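Long-range contact in putative N-acetylneuraminate lyase (PDB 6RB7), which is a putative lyase-family protein of the dihydrodipicolinate synthetase family, built on a parallel beta/alpha barrel: residues Ile42-Asn54 with Ile291-Ala305. Numbering follows the deposited sequence. Where two conformers were deposited one is given.
Sequences IPAFYACYDKEGN and IKAILKINEGLELGA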
loop_
_atom_site.group_PDB
_atom_site.type_symbol
_atom_site.label_atom_id
_atom_site.label_comp_id
_atom_site.label_asym_id
_atom_site.label_seq_id
_atom_site.Cartn_x
_atom_site.Cartn_y
_atom_site.Cartn_z
ATOM N N ILE A 42 15.546 5.524 26.077
ATOM C CA ILE A 42 16.807 5.529 25.296
ATOM C C ILE A 42 16.603 6.431 24.087
ATOM O O ILE A 42 16.129 6.011 23.015
ATOM C CB ILE A 42 17.247 4.105 24.926
ATOM C CG1 ILE A 42 17.498 3.271 26.184
ATOM C CG2 ILE A 42 18.466 4.143 24.004
ATOM C CD1 ILE A 42 17.933 1.845 25.915
ATOM N N PRO A 43 16.878 7.739 24.206
ATOM C CA PRO A 43 16.789 8.602 23.043
ATOM C C PRO A 43 17.683 8.197 21.883
ATOM O O PRO A 43 18.810 7.760 22.086
ATOM C CB PRO A 43 17.286 9.957 23.570
ATOM C CG PRO A 43 17.036 9.891 25.067
ATOM C CD PRO A 43 17.344 8.449 25.417
ATOM N N ALA A 44 17.198 8.374 20.658
ATOM C CA ALA A 44 18.066 8.394 19.471
ATOM C C ALA A 44 18.997 9.590 19.567
ATOM O O ALA A 44 18.579 10.715 19.844
ATOM C CB ALA A 44 17.261 8.443 18.210
ATOM N N PHE A 45 20.264 9.330 19.372
ATOM C CA PHE A 45 21.329 10.337 19.363
ATOM C C PHE A 45 21.340 11.053 18.024
ATOM O O PHE A 45 21.324 10.403 16.962
ATOM C CB PHE A 45 22.650 9.638 19.615
ATOM C CG PHE A 45 23.779 10.553 20.037
ATOM C CD1 PHE A 45 23.928 10.876 21.372
ATOM C CD2 PHE A 45 24.679 11.034 19.109
ATOM C CE1 PHE A 45 24.959 11.709 21.759
ATOM C CE2 PHE A 45 25.708 11.872 19.497
ATOM C CZ PHE A 45 25.845 12.214 20.837
ATOM N N TYR A 46 21.343 12.377 18.025
ATOM C CA TYR A 46 21.314 13.157 16.768
ATOM C C TYR A 46 22.708 13.255 16.145
ATOM O O TYR A 46 23.747 13.117 16.827
ATOM C CB TYR A 46 20.742 14.555 17.021
ATOM C CG TYR A 46 19.395 14.539 17.686
ATOM C CD1 TYR A 46 18.369 13.763 17.169
ATOM C CD2 TYR A 46 19.156 15.206 18.880
ATOM C CE1 TYR A 46 17.132 13.710 17.788
ATOM C CE2 TYR A 46 17.921 15.187 19.485
ATOM C CZ TYR A 46 16.902 14.413 18.955
ATOM O OH TYR A 46 15.654 14.391 19.550
ATOM N N ALA A 47 22.714 13.502 14.838
ATOM C CA ALA A 47 23.940 13.877 14.095
ATOM C C ALA A 47 24.403 15.246 14.557
ATOM O O ALA A 47 23.625 16.195 14.491
ATOM C CB ALA A 47 23.741 13.822 12.610
ATOM N N CYS A 48 25.657 15.352 14.990
ATOM C CA CYS A 48 26.245 16.618 15.482
ATOM C C CYS A 48 27.320 17.049 14.491
ATOM O O CYS A 48 28.374 16.353 14.380
ATOM C CB CYS A 48 26.854 16.413 16.851
ATOM S SG CYS A 48 25.656 15.916 18.111
ATOM N N TYR A 49 27.077 18.161 13.800
ATOM C CA TYR A 49 27.975 18.651 12.755
ATOM C C TYR A 49 28.588 19.990 13.150
ATOM O O TYR A 49 28.043 20.726 13.955
ATOM C CB TYR A 49 27.264 18.822 11.421
ATOM C CG TYR A 49 26.527 17.598 10.918
ATOM C CD1 TYR A 49 27.202 16.486 10.458
ATOM C CD2 TYR A 49 25.148 17.633 10.807
ATOM C CE1 TYR A 49 26.522 15.393 9.940
ATOM C CE2 TYR A 49 24.454 16.543 10.291
ATOM C CZ TYR A 49 25.150 15.447 9.826
ATOM O OH TYR A 49 24.490 14.336 9.351
ATOM N N ASP A 50 29.762 20.220 12.563
ATOM C CA ASP A 50 30.416 21.544 12.642
ATOM C C ASP A 50 29.812 22.454 11.563
ATOM O O ASP A 50 28.892 22.061 10.841
ATOM C CB ASP A 50 31.936 21.373 12.570
ATOM C CG ASP A 50 32.498 20.909 11.233
ATOM O OD1 ASP A 50 31.757 20.989 10.185
ATOM O OD2 ASP A 50 33.657 20.392 11.246
ATOM N N LYS A 51 30.345 23.676 11.426
ATOM C CA LYS A 51 29.761 24.661 10.492
ATOM C C LYS A 51 30.019 24.262 9.039
ATOM O O LYS A 51 29.256 24.743 8.208
ATOM C CB LYS A 51 30.321 26.061 10.770
ATOM C CG LYS A 51 29.818 26.634 12.094
ATOM C CD LYS A 51 28.310 26.882 12.121
ATOM C CE LYS A 51 27.684 26.760 13.494
ATOM N NZ LYS A 51 26.514 27.659 13.608
ATOM N N GLU A 52 31.018 23.415 8.778
ATOM C CA GLU A 52 31.340 22.927 7.406
ATOM C C GLU A 52 30.517 21.664 7.090
ATOM O O GLU A 52 30.668 21.161 5.996
ATOM C CB GLU A 52 32.835 22.630 7.286
ATOM C CG GLU A 52 33.691 23.898 7.303
ATOM C CD GLU A 52 35.149 23.725 7.713
ATOM O OE1 GLU A 52 35.613 22.580 7.880
ATOM O OE2 GLU A 52 35.817 24.754 7.883
ATOM N N GLY A 53 29.708 21.172 8.032
ATOM C CA GLY A 53 28.850 19.978 7.840
ATOM C C GLY A 53 29.572 18.672 8.089
ATOM O O GLY A 53 29.027 17.605 7.738
ATOM N N ASN A 54 30.766 18.667 8.669
ATOM C CA ASN A 54 31.431 17.406 9.049
ATOM C C ASN A 54 31.003 17.032 10.459
ATOM O O ASN A 54 30.584 17.931 11.191
ATOM C CB ASN A 54 32.950 17.460 8.914
ATOM C CG ASN A 54 33.303 17.433 7.444
ATOM O OD1 ASN A 54 33.860 18.414 6.959
ATOM N ND2 ASN A 54 32.891 16.368 6.738
ATOM N N ILE A 291 14.437 20.181 15.746
ATOM C CA ILE A 291 14.925 19.776 17.090
ATOM C C ILE A 291 16.299 20.390 17.370
ATOM O O ILE A 291 16.509 20.880 18.470
ATOM C CB ILE A 291 14.942 18.224 17.216
ATOM C CG1 ILE A 291 13.504 17.689 17.245
ATOM C CG2 ILE A 291 15.703 17.813 18.460
ATOM C CD1 ILE A 291 13.425 16.182 17.179
ATOM N N LYS A 292 17.220 20.396 16.397
ATOM C CA LYS A 292 18.553 20.979 16.678
ATOM C C LYS A 292 18.395 22.464 16.995
ATOM O O LYS A 292 19.098 22.946 17.878
ATOM C CB LYS A 292 19.459 20.736 15.480
ATOM C CG LYS A 292 19.797 19.268 15.295
ATOM C CD LYS A 292 20.710 18.976 14.114
ATOM C CE LYS A 292 20.703 17.495 13.759
ATOM N NZ LYS A 292 21.734 17.203 12.750
ATOM N N ALA A 293 17.479 23.159 16.332
ATOM C CA ALA A 293 17.269 24.605 16.591
ATOM C C ALA A 293 16.644 24.800 17.991
ATOM O O ALA A 293 16.996 25.755 18.716
ATOM C CB ALA A 293 16.460 25.235 15.503
ATOM N N ILE A 294 15.714 23.927 18.378
ATOM C CA ILE A 294 15.117 23.950 19.733
ATOM C C ILE A 294 16.231 23.766 20.763
ATOM O O ILE A 294 16.205 24.459 21.814
ATOM C CB ILE A 294 14.024 22.882 19.897
ATOM C CG1 ILE A 294 12.813 23.295 19.065
ATOM C CG2 ILE A 294 13.674 22.680 21.348
ATOM C CD1 ILE A 294 11.761 22.213 18.918
ATOM N N LEU A 295 17.133 22.818 20.567
ATOM C CA LEU A 295 18.185 22.551 21.575
ATOM C C LEU A 295 19.149 23.741 21.656
ATOM O O LEU A 295 19.698 23.961 22.736
ATOM C CB LEU A 295 18.900 21.240 21.251
ATOM C CG LEU A 295 18.030 20.008 21.500
ATOM C CD1 LEU A 295 18.761 18.773 21.050
ATOM C CD2 LEU A 295 17.613 19.952 22.950
ATOM N N LYS A 296 19.329 24.475 20.574
ATOM C CA LYS A 296 20.120 25.751 20.689
ATOM C C LYS A 296 19.379 26.727 21.593
ATOM O O LYS A 296 20.012 27.301 22.500
ATOM C CB LYS A 296 20.398 26.318 19.294
ATOM C CG LYS A 296 21.112 27.657 19.300
ATOM C CD LYS A 296 21.480 28.062 17.865
ATOM C CE LYS A 296 22.532 29.149 17.768
ATOM N NZ LYS A 296 23.700 28.799 18.602
ATOM N N ILE A 297 18.070 26.937 21.413
ATOM C CA ILE A 297 17.273 27.880 22.251
ATOM C C ILE A 297 17.224 27.419 23.691
ATOM O O ILE A 297 17.488 28.229 24.606
ATOM C CB ILE A 297 15.857 28.029 21.668
ATOM C CG1 ILE A 297 15.947 28.644 20.287
ATOM C CG2 ILE A 297 14.946 28.773 22.621
ATOM C CD1 ILE A 297 14.643 28.680 19.556
ATOM N N ASN A 298 16.842 26.153 23.932
ATOM C CA ASN A 298 16.495 25.720 25.303
ATOM C C ASN A 298 17.751 25.272 26.055
ATOM O O ASN A 298 17.728 25.303 27.328
ATOM C CB ASN A 298 15.444 24.614 25.300
ATOM C CG ASN A 298 14.048 25.105 25.033
ATOM O OD1 ASN A 298 13.790 26.317 25.101
ATOM N ND2 ASN A 298 13.138 24.172 24.790
ATOM N N GLU A 299 18.817 24.869 25.365
ATOM C CA GLU A 299 19.997 24.261 26.030
ATOM C C GLU A 299 21.302 24.932 25.650
ATOM O O GLU A 299 22.336 24.521 26.242
ATOM C CB GLU A 299 20.063 22.751 25.774
ATOM C CG GLU A 299 18.851 22.035 26.280
ATOM C CD GLU A 299 18.759 21.887 27.793
ATOM O OE1 GLU A 299 19.757 22.264 28.513
ATOM O OE2 GLU A 299 17.735 21.382 28.234
ATOM N N GLY A 300 21.313 25.829 24.664
ATOM C CA GLY A 300 22.552 26.413 24.145
ATOM C C GLY A 300 23.444 25.380 23.482
ATOM O O GLY A 300 24.666 25.592 23.379
ATOM N N LEU A 301 22.884 24.262 23.018
ATOM C CA LEU A 301 23.693 23.247 22.317
ATOM C C LEU A 301 23.785 23.629 20.843
ATOM O O LEU A 301 22.779 24.052 20.258
ATOM C CB LEU A 301 23.019 21.884 22.462
ATOM C CG LEU A 301 23.126 21.209 23.822
ATOM C CD1 LEU A 301 22.210 19.983 23.866
ATOM C CD2 LEU A 301 24.571 20.790 24.110
ATOM N N GLU A 302 24.955 23.427 20.249
ATOM C CA GLU A 302 25.236 23.702 18.823
ATOM C C GLU A 302 25.446 22.364 18.122
ATOM O O GLU A 302 26.536 21.777 18.297
ATOM C CB GLU A 302 26.474 24.585 18.689
ATOM C CG GLU A 302 26.251 25.979 19.220
ATOM C CD GLU A 302 25.572 26.937 18.263
ATOM O OE1 GLU A 302 25.489 28.140 18.601
ATOM O OE2 GLU A 302 25.098 26.506 17.204
ATOM N N LEU A 303 24.428 21.865 17.422
ATOM C CA LEU A 303 24.465 20.511 16.805
ATOM C C LEU A 303 24.645 20.630 15.294
ATOM O O LEU A 303 24.687 19.589 14.616
ATOM C CB LEU A 303 23.177 19.726 17.072
ATOM C CG LEU A 303 23.000 19.122 18.460
ATOM C CD1 LEU A 303 22.560 20.205 19.427
ATOM C CD2 LEU A 303 21.967 17.993 18.402
ATOM N N GLY A 304 24.677 21.844 14.760
ATOM C CA GLY A 304 24.776 22.014 13.304
ATOM C C GLY A 304 23.438 21.804 12.622
ATOM O O GLY A 304 22.387 21.825 13.261
ATOM N N ALA A 305 23.521 21.700 11.324
ATOM C CA ALA A 305 22.363 21.635 10.411
ATOM C C ALA A 305 21.965 20.164 10.281
ATOM O O ALA A 305 22.451 19.307 11.033
ATOM C CB ALA A 305 22.792 22.178 9.071
HETATM O O HOH W 1 27.934 19.963 16.692
HETATM O O HOH W 2 26.147 22.236 10.148
#
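Tyr46 packs onto the middle of helix 287-299, its side chain crossing that of Ile291 at about a right angle: Tyr46 CE2 lies 3.6 Å from Ile291 CG2, and Leu295 CD1 reaches the same ring carbon at 4.0 Å. In the conformer given, Leu303 CD2 comes against Tyr46 CB. With its chain extended beyond CG (chi2 -180°), Lys292 carries its ammonium to two carbonyls, at 2.8 Å from NZ to both Ala47 O and Ala305 O, and a salt bridge to Glu83 probably offsets its buried charge. Next to it the backbones join directly: Tyr49 N donates almost straight (173°) to Leu303 O, from above the carbonyl plane. Ala305 O also meets the edge of the Tyr49 ring, whose hydroxyl bonds to Glu83.

Outward the fit relaxes. One water links Tyr49 O to Glu302 O, another Asp50 O to Ala305 N, and in the conformer given the opposite charges of Lys51 and Glu302 only face each other loosely. The contact thus ties the loop after the first barrel strand, 41-43, to the C-terminal helical region, with helix 57-70 touching Leu295 and helices 263-281 and 317-335 packing on other side chains of helix 287-299.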